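Long-range contacts in excinuclease ABC, subunit A. (Deinococcus radiodurans, PDB 2VF7), which binds and hydrolyses ATP, binds zinc and DNA, and probably recognises damaged DNA during excision repair: residues V16-R22 with D84-G90; A21-L26 with S51-T56; S30-P34 with D448-D452; V402-P408 with S433-H439. The protein carries 1 engineered substitution. One frame throughout, in Å; residues are numbered along the deposited sequence.

Interaction 1: V16-R22 with D84-G90; sequences VQVRGAR and DVDAIDG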
# COMPACT_ATOMS: atom_id res chain seq x y z
N VAL A 16 -18.13 12.86 -18.27
CA VAL A 16 -18.27 12.14 -17.00
C VAL A 16 -19.70 12.42 -16.53
O VAL A 16 -20.17 13.55 -16.61
CB VAL A 16 -17.23 12.64 -15.94
CG1 VAL A 16 -17.31 11.82 -14.65
CG2 VAL A 16 -15.77 12.66 -16.51
N GLN A 17 -20.43 11.39 -16.11
CA GLN A 17 -21.81 11.58 -15.70
C GLN A 17 -21.98 11.17 -14.25
O GLN A 17 -21.62 10.06 -13.86
CB GLN A 17 -22.77 10.81 -16.62
CG GLN A 17 -24.27 11.03 -16.29
CD GLN A 17 -24.72 12.50 -16.45
OE1 GLN A 17 -24.62 13.07 -17.54
NE2 GLN A 17 -25.23 13.10 -15.37
N VAL A 18 -22.52 12.09 -13.45
CA VAL A 18 -22.65 11.93 -12.01
C VAL A 18 -24.13 11.99 -11.64
O VAL A 18 -24.86 12.90 -12.06
CB VAL A 18 -21.89 13.05 -11.27
CG1 VAL A 18 -22.27 13.11 -9.77
CG2 VAL A 18 -20.38 12.90 -11.46
N ARG A 19 -24.55 11.00 -10.86
CA ARG A 19 -25.93 10.89 -10.44
C ARG A 19 -26.06 10.57 -8.95
O ARG A 19 -25.37 9.68 -8.43
CB ARG A 19 -26.59 9.78 -11.24
CG ARG A 19 -28.06 9.64 -10.99
CD ARG A 19 -28.67 8.68 -11.99
NE ARG A 19 -28.27 7.28 -11.81
CZ ARG A 19 -28.75 6.49 -10.85
NH1 ARG A 19 -29.61 6.97 -9.96
NH2 ARG A 19 -28.34 5.23 -10.76
N GLY A 20 -26.96 11.28 -8.26
CA GLY A 20 -27.28 10.98 -6.87
C GLY A 20 -26.19 11.30 -5.86
O GLY A 20 -26.04 10.61 -4.87
N ALA A 21 -25.43 12.36 -6.12
CA ALA A 21 -24.34 12.76 -5.22
C ALA A 21 -24.90 13.52 -4.03
O ALA A 21 -25.47 14.61 -4.18
CB ALA A 21 -23.31 13.61 -5.99
N ARG A 22 -24.79 12.95 -2.84
CA ARG A 22 -25.21 13.66 -1.64
C ARG A 22 -24.16 13.72 -0.50
O ARG A 22 -24.48 13.68 0.68
CB ARG A 22 -26.61 13.17 -1.17
CG ARG A 22 -26.64 11.75 -0.73
CD ARG A 22 -27.96 11.03 -0.97
NE ARG A 22 -27.60 9.63 -1.18
CZ ARG A 22 -27.75 8.96 -2.31
NH1 ARG A 22 -28.35 9.53 -3.35
NH2 ARG A 22 -27.34 7.70 -2.40
N ASP A 84 -20.83 9.19 -0.83
CA ASP A 84 -22.26 8.96 -0.93
C ASP A 84 -22.71 9.37 -2.32
O ASP A 84 -22.87 10.55 -2.60
CB ASP A 84 -23.00 9.74 0.15
CG ASP A 84 -24.37 9.16 0.47
OD1 ASP A 84 -24.97 8.50 -0.41
OD2 ASP A 84 -24.86 9.38 1.60
N VAL A 85 -22.88 8.39 -3.19
CA VAL A 85 -23.21 8.65 -4.60
C VAL A 85 -23.83 7.40 -5.28
O VAL A 85 -23.34 6.29 -5.12
CB VAL A 85 -21.97 9.23 -5.37
CG1 VAL A 85 -20.83 8.21 -5.43
CG2 VAL A 85 -22.36 9.77 -6.75
N ASP A 86 -24.92 7.60 -6.03
CA ASP A 86 -25.60 6.50 -6.72
C ASP A 86 -24.78 5.89 -7.87
O ASP A 86 -24.62 4.68 -7.91
CB ASP A 86 -26.98 6.94 -7.25
CG ASP A 86 -28.00 7.08 -6.15
OD1 ASP A 86 -27.82 6.41 -5.12
OD2 ASP A 86 -28.99 7.86 -6.31
N ALA A 87 -24.29 6.73 -8.78
CA ALA A 87 -23.52 6.27 -9.95
C ALA A 87 -22.62 7.37 -10.52
O ALA A 87 -23.01 8.54 -10.55
CB ALA A 87 -24.47 5.77 -11.02
N ILE A 88 -21.42 6.99 -10.95
CA ILE A 88 -20.54 7.84 -11.78
C ILE A 88 -20.03 7.01 -12.95
O ILE A 88 -19.43 5.95 -12.74
CB ILE A 88 -19.32 8.43 -11.02
CG1 ILE A 88 -19.73 9.16 -9.74
CG2 ILE A 88 -18.57 9.40 -11.93
CD1 ILE A 88 -18.57 9.59 -8.82
N ASP A 89 -20.26 7.49 -14.16
CA ASP A 89 -19.87 6.81 -15.39
C ASP A 89 -18.89 7.67 -16.19
O ASP A 89 -19.03 8.89 -16.24
CB ASP A 89 -21.11 6.54 -16.25
CG ASP A 89 -22.16 5.68 -15.54
OD1 ASP A 89 -21.80 4.72 -14.81
OD2 ASP A 89 -23.37 5.97 -15.71
N GLY A 90 -17.91 7.05 -16.83
CA GLY A 90 -16.96 7.76 -17.70
C GLY A 90 -15.81 8.43 -16.99
O GLY A 90 -15.26 9.40 -17.50
O HOH W 1 -24.11 7.92 -14.06
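Q17 and D89 form a hydrogen-bonded antiparallel pair: Q17 N to D89 O is 2.9 Å, with D89 N bonded back to Q17 O. R19 and A87 make the next such pair, with V18 and I88 between them as a non-hydrogen-bonded pair. A classic beta bulge sets two residues, D86 and A87, opposite R19. R22 N bonds to D84 O at 3.1 Å. Strand 87-89 extends the small antiparallel sheet of strands 15-21 and 29-34.

I88 CG2 touches V16 CG1 at 3.9 Å and V18 CG2 at 4.0 Å. All three side chains also touch helix 49-69.

R22 CG sits between the backbone N and the carbonyl carbon (chi1 65°); a bend at chi2 brings the guanidinium to D84 and D86. R22 NE meets D84 OD1 at 3.0 Å, with the guanidinium and carboxylate planes 90° apart. R22 NH2 bonds to D86 OD1, also at 3.0 Å. That oxygen lies in the guanidinium plane, but the nitrogen stands above the carboxylate plane. R22 NH1 has D28 as its main partner. R19 NH1 is 3.8 Å from D86 OD2, a long, purely electrostatic pairing.

Losing the guanidinium, as with an alanine here, is likely to leave D84 and D28 without this partner and D86 with the long R19 pairing. The two arginines probably steady the bulged end by charge, while backbone bonds and methyl groups hold the other.

Interaction 2: A21-L26 with S51-T56; sequences ARQHNL and SLAFGT. With ADP (adenosine-5'-diphosphate), chain E.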
# COMPACT_ATOMS: atom_id res chain seq x y z
N ALA A 21 -25.43 12.36 -6.12
CA ALA A 21 -24.34 12.76 -5.22
C ALA A 21 -24.90 13.52 -4.03
O ALA A 21 -25.47 14.61 -4.18
CB ALA A 21 -23.31 13.61 -5.99
N ARG A 22 -24.79 12.95 -2.84
CA ARG A 22 -25.21 13.66 -1.64
C ARG A 22 -24.16 13.72 -0.50
O ARG A 22 -24.48 13.68 0.68
CB ARG A 22 -26.61 13.17 -1.17
CG ARG A 22 -26.64 11.75 -0.73
CD ARG A 22 -27.96 11.03 -0.97
NE ARG A 22 -27.60 9.63 -1.18
CZ ARG A 22 -27.75 8.96 -2.31
NH1 ARG A 22 -28.35 9.53 -3.35
NH2 ARG A 22 -27.34 7.70 -2.40
N GLN A 23 -22.89 13.88 -0.89
CA GLN A 23 -21.77 14.01 0.05
C GLN A 23 -21.87 15.32 0.78
O GLN A 23 -22.01 16.35 0.16
CB GLN A 23 -20.45 13.93 -0.70
CG GLN A 23 -19.22 13.83 0.18
CD GLN A 23 -19.09 12.48 0.80
OE1 GLN A 23 -19.74 11.52 0.35
NE2 GLN A 23 -18.28 12.37 1.84
N HIS A 24 -21.79 15.27 2.11
CA HIS A 24 -22.03 16.43 2.97
C HIS A 24 -23.32 17.16 2.59
O HIS A 24 -24.43 16.60 2.73
CB HIS A 24 -20.82 17.36 3.04
CG HIS A 24 -19.52 16.63 3.13
ND1 HIS A 24 -18.42 16.98 2.38
CD2 HIS A 24 -19.16 15.55 3.86
CE1 HIS A 24 -17.43 16.15 2.65
NE2 HIS A 24 -17.85 15.27 3.54
N ASN A 25 -23.20 18.38 2.10
CA ASN A 25 -24.40 19.16 1.85
C ASN A 25 -24.89 19.08 0.40
O ASN A 25 -25.80 19.80 0.01
CB ASN A 25 -24.20 20.60 2.31
CG ASN A 25 -23.21 21.35 1.47
OD1 ASN A 25 -22.16 20.81 1.10
ND2 ASN A 25 -23.52 22.60 1.15
N LEU A 26 -24.32 18.20 -0.40
CA LEU A 26 -24.79 18.04 -1.77
C LEU A 26 -26.24 17.56 -1.68
O LEU A 26 -26.58 16.75 -0.81
CB LEU A 26 -23.89 17.08 -2.54
CG LEU A 26 -22.60 17.56 -3.24
CD1 LEU A 26 -22.15 18.97 -2.90
CD2 LEU A 26 -21.47 16.59 -3.03
N SER A 51 -16.68 19.17 -1.67
CA SER A 51 -17.47 17.95 -1.49
C SER A 51 -17.72 17.23 -2.83
O SER A 51 -17.81 16.01 -2.86
CB SER A 51 -18.80 18.25 -0.80
OG SER A 51 -18.60 18.64 0.54
N LEU A 52 -17.80 17.99 -3.93
CA LEU A 52 -17.98 17.48 -5.30
C LEU A 52 -16.67 17.06 -6.00
O LEU A 52 -16.47 15.88 -6.28
CB LEU A 52 -18.77 18.48 -6.15
CG LEU A 52 -19.28 18.07 -7.54
CD1 LEU A 52 -20.00 16.73 -7.52
CD2 LEU A 52 -20.19 19.15 -8.07
N ALA A 53 -15.77 18.01 -6.25
CA ALA A 53 -14.52 17.69 -6.96
C ALA A 53 -13.64 16.70 -6.20
O ALA A 53 -13.09 15.79 -6.80
CB ALA A 53 -13.72 18.97 -7.33
N PHE A 54 -13.51 16.86 -4.89
CA PHE A 54 -12.65 15.98 -4.10
C PHE A 54 -13.40 14.90 -3.38
O PHE A 54 -13.01 13.74 -3.44
CB PHE A 54 -11.82 16.78 -3.08
CG PHE A 54 -10.70 17.58 -3.69
CD1 PHE A 54 -10.93 18.86 -4.18
CD2 PHE A 54 -9.42 17.05 -3.78
CE1 PHE A 54 -9.89 19.59 -4.75
CE2 PHE A 54 -8.37 17.80 -4.36
CZ PHE A 54 -8.62 19.04 -4.83
N GLY A 55 -14.44 15.29 -2.64
CA GLY A 55 -15.19 14.37 -1.78
C GLY A 55 -15.92 13.28 -2.55
O GLY A 55 -16.14 12.17 -2.03
N THR A 56 -16.26 13.59 -3.79
CA THR A 56 -17.06 12.71 -4.64
C THR A 56 -16.25 12.19 -5.83
O THR A 56 -16.02 10.98 -5.95
CB THR A 56 -18.36 13.42 -5.10
OG1 THR A 56 -19.14 13.74 -3.94
CG2 THR A 56 -19.18 12.55 -6.01
PB ADP E . -16.46 24.63 -0.65
O1B ADP E . -17.14 25.51 -1.65
O2B ADP E . -16.00 25.36 0.58
O3B ADP E . -15.37 23.78 -1.27
PA ADP E . -17.25 22.52 1.01
O1A ADP E . -15.91 22.85 1.66
O2A ADP E . -17.45 21.15 0.44
O3A ADP E . -17.60 23.60 -0.12
O5' ADP E . -18.36 22.68 2.16
C5' ADP E . -19.66 22.08 2.14
C4' ADP E . -19.88 21.36 3.46
O4' ADP E . -19.01 20.23 3.51
C3' ADP E . -19.56 22.19 4.71
O3' ADP E . -20.54 21.94 5.75
C2' ADP E . -18.19 21.67 5.10
O2' ADP E . -17.86 21.88 6.47
C1' ADP E . -18.28 20.20 4.73
N9 ADP E . -16.97 19.57 4.47
C8 ADP E . -16.11 19.93 3.49
N7 ADP E . -14.98 19.19 3.50
C5 ADP E . -15.13 18.31 4.51
C6 ADP E . -14.32 17.21 5.05
N6 ADP E . -13.10 16.93 4.51
N1 ADP E . -14.82 16.53 6.10
C2 ADP E . -16.03 16.80 6.65
N3 ADP E . -16.82 17.78 6.20
C4 ADP E . -16.43 18.56 5.14
O HOH W 2 -21.37 12.68 -3.37
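H24 ND1 points at S51 OG, and the modelled distance of 2.5 Å is so short that its exact value is doubtful. The hydroxyl lies at the edge of the imidazole, near its plane. S51 OG in turn donates to ADP O2A at 2.8 Å, and S51 N donates to the same oxygen at 3.0 Å. The phosphate oxygen is gripped twice by one residue.

H24 CG lies anti to the carbonyl carbon (chi1 -41°), which turns the ring edge to S51 and a face to the adenine. That face meets ADP C4, 3.6 Å above the plane and toward the rim. The opposite face is covered by Q23 CG. Q23 reaches there with CG anti to the backbone N (chi1 -171°) and then bends at chi2 (73°). Its OE1 takes the amide of D84, which steadies the far end. Q23 CB packs on T56 OG1 at 3.5 Å.

N25 OD1 comes close to ADP C5', while N25 ND2 bonds to G458 O. L26 CD2 rests against the helix, 3.7 Å from S51 O. A type II' turn from Q23 to L26 closes with L26 N on Q23 O. A water joins Q23 N to T56 OG1.

Helix 49-69 begins in the P-loop. The H24 loop appears to lie where ABC ATPases carry the A-loop aromatic that meets the adenine, and H24 probably serves in that way here.

Interaction 3: S30-P34 with D448-D452; sequences SVKVP and DWLVD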
# COMPACT_ATOMS: atom_id res chain seq x y z
N SER A 30 -27.34 15.70 -9.83
CA SER A 30 -26.85 15.12 -11.07
C SER A 30 -26.09 16.19 -11.83
O SER A 30 -26.58 17.31 -11.97
CB SER A 30 -28.00 14.63 -11.94
OG SER A 30 -28.69 13.57 -11.33
N VAL A 31 -24.89 15.87 -12.29
CA VAL A 31 -24.13 16.78 -13.13
C VAL A 31 -23.32 15.99 -14.14
O VAL A 31 -22.99 14.83 -13.91
CB VAL A 31 -23.24 17.75 -12.28
CG1 VAL A 31 -22.07 17.03 -11.66
CG2 VAL A 31 -22.74 18.89 -13.12
N LYS A 32 -23.02 16.61 -15.28
CA LYS A 32 -22.09 16.04 -16.26
C LYS A 32 -20.96 17.04 -16.52
O LYS A 32 -21.18 18.25 -16.52
CB LYS A 32 -22.81 15.68 -17.56
CG LYS A 32 -22.96 16.84 -18.53
CD LYS A 32 -23.84 16.51 -19.74
CE LYS A 32 -23.94 17.72 -20.69
NZ LYS A 32 -24.45 17.37 -22.04
N VAL A 33 -19.76 16.51 -16.76
CA VAL A 33 -18.58 17.35 -17.05
C VAL A 33 -17.69 16.70 -18.12
O VAL A 33 -17.43 15.49 -18.06
CB VAL A 33 -17.74 17.71 -15.76
CG1 VAL A 33 -18.59 18.37 -14.74
CG2 VAL A 33 -17.12 16.49 -15.15
N PRO A 34 -17.21 17.51 -19.08
CA PRO A 34 -16.38 16.97 -20.15
C PRO A 34 -15.03 16.46 -19.64
O PRO A 34 -14.47 17.01 -18.68
CB PRO A 34 -16.20 18.16 -21.10
CG PRO A 34 -16.46 19.35 -20.30
CD PRO A 34 -17.42 18.96 -19.24
N ASP A 448 -12.75 25.81 -20.16
CA ASP A 448 -13.55 25.18 -21.20
C ASP A 448 -14.99 24.99 -20.72
O ASP A 448 -15.94 25.17 -21.49
CB ASP A 448 -12.94 23.82 -21.60
CG ASP A 448 -11.55 23.95 -22.27
OD1 ASP A 448 -10.61 23.20 -21.91
OD2 ASP A 448 -11.41 24.78 -23.18
N TRP A 449 -15.15 24.64 -19.45
CA TRP A 449 -16.44 24.32 -18.86
C TRP A 449 -16.42 24.78 -17.39
O TRP A 449 -15.34 24.87 -16.77
CB TRP A 449 -16.64 22.81 -18.94
CG TRP A 449 -17.99 22.22 -18.59
CD1 TRP A 449 -18.39 21.78 -17.36
CD2 TRP A 449 -19.07 21.91 -19.49
NE1 TRP A 449 -19.66 21.26 -17.43
CE2 TRP A 449 -20.09 21.32 -18.73
CE3 TRP A 449 -19.27 22.10 -20.86
CZ2 TRP A 449 -21.31 20.92 -19.28
CZ3 TRP A 449 -20.48 21.71 -21.42
CH2 TRP A 449 -21.49 21.13 -20.62
N LEU A 450 -17.59 25.09 -16.84
CA LEU A 450 -17.66 25.42 -15.43
C LEU A 450 -18.88 24.88 -14.71
O LEU A 450 -19.96 24.82 -15.26
CB LEU A 450 -17.46 26.93 -15.22
CG LEU A 450 -18.59 27.91 -14.99
CD1 LEU A 450 -19.17 27.76 -13.58
CD2 LEU A 450 -18.04 29.30 -15.19
N VAL A 451 -18.67 24.46 -13.46
CA VAL A 451 -19.75 23.98 -12.60
C VAL A 451 -19.93 24.93 -11.40
O VAL A 451 -19.07 24.98 -10.51
CB VAL A 451 -19.45 22.56 -12.07
CG1 VAL A 451 -20.68 21.97 -11.42
CG2 VAL A 451 -18.92 21.64 -13.20
N ASP A 452 -21.04 25.67 -11.39
CA ASP A 452 -21.33 26.62 -10.31
C ASP A 452 -22.28 26.00 -9.30
O ASP A 452 -23.40 25.58 -9.63
CB ASP A 452 -21.89 27.96 -10.84
CG ASP A 452 -21.70 29.12 -9.85
OD1 ASP A 452 -22.69 29.80 -9.51
OD2 ASP A 452 -20.54 29.36 -9.42
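P34 lays CD, with CG beside it, on the indole face of W449. P34 CD stands 3.3 Å from the centroid of the five-membered ring and 9° off its normal, a CH-pi contact. P34 CG touches W449 CB at 3.7 Å. W449 offers this flat surface because CG is anti to its backbone N (chi1 -171°), which sends the indole across to strand 30-34.

The valines interlock beside it. V451 presents two bumps. Its CG2 meets V33 CG1 at 3.6 Å, at about a right angle, and its CG1 meets V31 CG2 at 4.1 Å. V33 CG1 in turn lies in the hollow between V451 and the indole, 4.3 Å from W449 CD1. K32 runs across the far rim of the indole, with K32 CE 4.2 Å from W449 CH2.

The two strands run nearly antiparallel, at 154°, but their axes are 7.9 Å apart. They belong to different sheets and meet through side chains. The three-stranded antiparallel sheet is thereby packed on the six-stranded mixed sheet of the nucleotide-binding fold. F15 of strand 15-21 meets W449 edge-to-face and K32 by cation-pi.

S467 OG bonds to W449 NE1 and to K32 O. Between these two strands the contact is mostly apolar, methyl on methyl and methylene on aromatic face, and S467 adds a polar tie from the mixed sheet to K32 O.

Interaction 4: V402-P408 with S433-H439; sequences VYVLDEP and SLFVVEH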
# COMPACT_ATOMS: atom_id res chain seq x y z
N VAL A 402 -7.18 12.14 -14.60
CA VAL A 402 -7.71 13.44 -14.19
C VAL A 402 -6.86 14.05 -13.08
O VAL A 402 -6.59 13.41 -12.06
CB VAL A 402 -9.14 13.36 -13.60
CG1 VAL A 402 -9.81 14.76 -13.67
CG2 VAL A 402 -9.98 12.33 -14.31
N TYR A 403 -6.46 15.31 -13.26
CA TYR A 403 -5.81 16.09 -12.20
C TYR A 403 -6.84 16.91 -11.45
O TYR A 403 -7.62 17.64 -12.05
CB TYR A 403 -4.73 16.99 -12.77
CG TYR A 403 -3.51 16.21 -13.22
CD1 TYR A 403 -3.22 16.01 -14.58
CD2 TYR A 403 -2.65 15.65 -12.29
CE1 TYR A 403 -2.09 15.29 -14.99
CE2 TYR A 403 -1.52 14.92 -12.67
CZ TYR A 403 -1.24 14.75 -14.02
OH TYR A 403 -0.11 14.04 -14.37
N VAL A 404 -6.83 16.78 -10.13
CA VAL A 404 -7.75 17.52 -9.26
C VAL A 404 -6.98 18.60 -8.46
O VAL A 404 -6.16 18.30 -7.60
CB VAL A 404 -8.54 16.57 -8.33
CG1 VAL A 404 -9.78 17.26 -7.83
CG2 VAL A 404 -8.92 15.29 -9.06
N LEU A 405 -7.24 19.86 -8.80
CA LEU A 405 -6.51 20.98 -8.22
C LEU A 405 -7.39 21.87 -7.30
O LEU A 405 -8.59 22.04 -7.55
CB LEU A 405 -5.83 21.81 -9.32
CG LEU A 405 -4.77 21.19 -10.25
CD1 LEU A 405 -5.31 20.99 -11.66
CD2 LEU A 405 -3.57 22.10 -10.36
N ASP A 406 -6.78 22.41 -6.26
CA ASP A 406 -7.50 23.29 -5.32
C ASP A 406 -6.85 24.66 -5.20
O ASP A 406 -5.94 24.85 -4.39
CB ASP A 406 -7.64 22.64 -3.94
CG ASP A 406 -8.25 23.60 -2.91
OD1 ASP A 406 -7.49 24.08 -2.05
OD2 ASP A 406 -9.47 23.89 -2.99
N GLU A 407 -7.32 25.60 -6.02
CA GLU A 407 -6.78 26.96 -6.09
C GLU A 407 -5.28 27.01 -6.33
O GLU A 407 -4.51 27.28 -5.42
CB GLU A 407 -7.17 27.77 -4.86
CG GLU A 407 -8.57 28.31 -4.94
CD GLU A 407 -8.89 29.24 -3.79
OE1 GLU A 407 -9.69 28.84 -2.91
OE2 GLU A 407 -8.33 30.37 -3.76
N PRO A 408 -4.86 26.78 -7.59
CA PRO A 408 -3.44 26.82 -7.93
C PRO A 408 -2.93 28.25 -8.11
O PRO A 408 -1.71 28.48 -8.29
CB PRO A 408 -3.39 26.03 -9.25
CG PRO A 408 -4.84 25.54 -9.50
CD PRO A 408 -5.70 26.45 -8.75
N SER A 433 -7.26 15.36 -18.15
CA SER A 433 -8.43 16.19 -17.80
C SER A 433 -8.14 16.91 -16.49
O SER A 433 -7.48 16.36 -15.61
CB SER A 433 -9.69 15.32 -17.62
OG SER A 433 -9.89 14.41 -18.69
N LEU A 434 -8.67 18.12 -16.35
CA LEU A 434 -8.37 18.95 -15.19
C LEU A 434 -9.64 19.39 -14.46
O LEU A 434 -10.51 20.02 -15.04
CB LEU A 434 -7.53 20.16 -15.62
CG LEU A 434 -6.23 19.85 -16.38
CD1 LEU A 434 -6.02 20.83 -17.50
CD2 LEU A 434 -5.06 19.85 -15.46
N PHE A 435 -9.74 19.01 -13.19
CA PHE A 435 -10.84 19.48 -12.34
C PHE A 435 -10.25 20.50 -11.36
O PHE A 435 -9.44 20.14 -10.50
CB PHE A 435 -11.55 18.33 -11.59
CG PHE A 435 -12.31 17.36 -12.48
CD1 PHE A 435 -12.54 17.61 -13.84
CD2 PHE A 435 -12.82 16.17 -11.94
CE1 PHE A 435 -13.24 16.70 -14.63
CE2 PHE A 435 -13.53 15.25 -12.73
CZ PHE A 435 -13.74 15.51 -14.06
N VAL A 436 -10.68 21.75 -11.46
CA VAL A 436 -10.06 22.84 -10.73
C VAL A 436 -11.08 23.62 -9.93
O VAL A 436 -11.94 24.25 -10.50
CB VAL A 436 -9.36 23.82 -11.70
CG1 VAL A 436 -8.73 25.01 -10.94
CG2 VAL A 436 -8.32 23.07 -12.53
N VAL A 437 -10.99 23.56 -8.60
CA VAL A 437 -11.75 24.50 -7.79
C VAL A 437 -10.98 25.79 -7.61
O VAL A 437 -9.86 25.80 -7.09
CB VAL A 437 -12.35 23.90 -6.46
CG1 VAL A 437 -11.84 22.50 -6.19
CG2 VAL A 437 -12.17 24.82 -5.27
N GLU A 438 -11.59 26.86 -8.08
CA GLU A 438 -10.95 28.16 -8.20
C GLU A 438 -11.92 29.29 -7.87
O GLU A 438 -13.14 29.19 -8.08
CB GLU A 438 -10.40 28.33 -9.63
CG GLU A 438 -9.51 29.54 -9.84
CD GLU A 438 -8.32 29.59 -8.88
OE1 GLU A 438 -7.29 28.94 -9.18
OE2 GLU A 438 -8.39 30.30 -7.84
N HIS A 439 -11.36 30.38 -7.34
CA HIS A 439 -12.08 31.63 -7.13
C HIS A 439 -11.63 32.75 -8.07
O HIS A 439 -12.37 33.70 -8.32
CB HIS A 439 -11.96 32.08 -5.68
CG HIS A 439 -12.72 31.20 -4.74
ND1 HIS A 439 -12.10 30.34 -3.87
CD2 HIS A 439 -14.05 31.03 -4.57
CE1 HIS A 439 -13.02 29.69 -3.17
NE2 HIS A 439 -14.21 30.08 -3.58
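V402 CG1 covers one face of the F435 ring in a CH-pi contact between two neighbouring parallel strands, 402-406 and 433-437. These belong to a beta-alpha-beta unit completed by helix 417-428. The sequence VYVLDEP matches the Walker B motif of ABC ATPases, and H439 lies where the family has its H-loop histidine.

V402 reaches along the sheet to F435, so that CG1 sits over the centre of the F435 ring, 3.6 Å from the centroid and 7° off the normal. On the other face of the sheet, L405 and L434 point the same way. L405 CD1 touches L434 CD2 at 4.0 Å. L405 CD1 also touches V436 CG2 at 3.8 Å. P408 CD packs on V436 CG1. The backbones are joined by five hydrogen bonds, among them Y403 N to S433 O and E407 N to V437 O, both 2.8 Å.

Past the strand ends, E407 and E438 cross at about a right angle, with carboxylate planes 73° apart. E407 OE2 and E438 OE2 are 4.1 Å apart. The E438 chain bends at chi2 (56°), which brings its carboxylate back over its own backbone. E438 OE2 takes H439 N at 3.0 Å and also D440 N. E438 OE1 bonds to S409 OG. A leucine in place of E438 would probably leave H439 N, D440 N and S409 OG without their acceptor and free the turn to shift.

The E407 carboxylate stands nearly perpendicular to the H439 ring: OE1 lies in the ring plane, and the weak bond from H439 ND1 to E407 OE1 is 3.0 Å.

Interactions 1 and 2 share A21 and R22 and are joined by Q23 OE1 to D84 N at 2.8 Å. The bulged end of the antiparallel sheet thus backs the loop that meets the adenine. Interactions 1 and 3 use adjacent strands of that sheet, linked by V16 N to V33 O at 2.7 Å. Interaction 3 joins the sheet to the mixed sheet that contains interaction 4. V33 CG2 of interaction 3 touches F435 CZ of interaction 4 at 3.7 Å. F54, on the helix of interaction 2, packs on V404 and V437 of interaction 4. Interaction 2 touches ADP directly. In interaction 4 the V437 side chain is about 5 Å from ADP, and H439 NE2 makes a weak bond to K49 NZ.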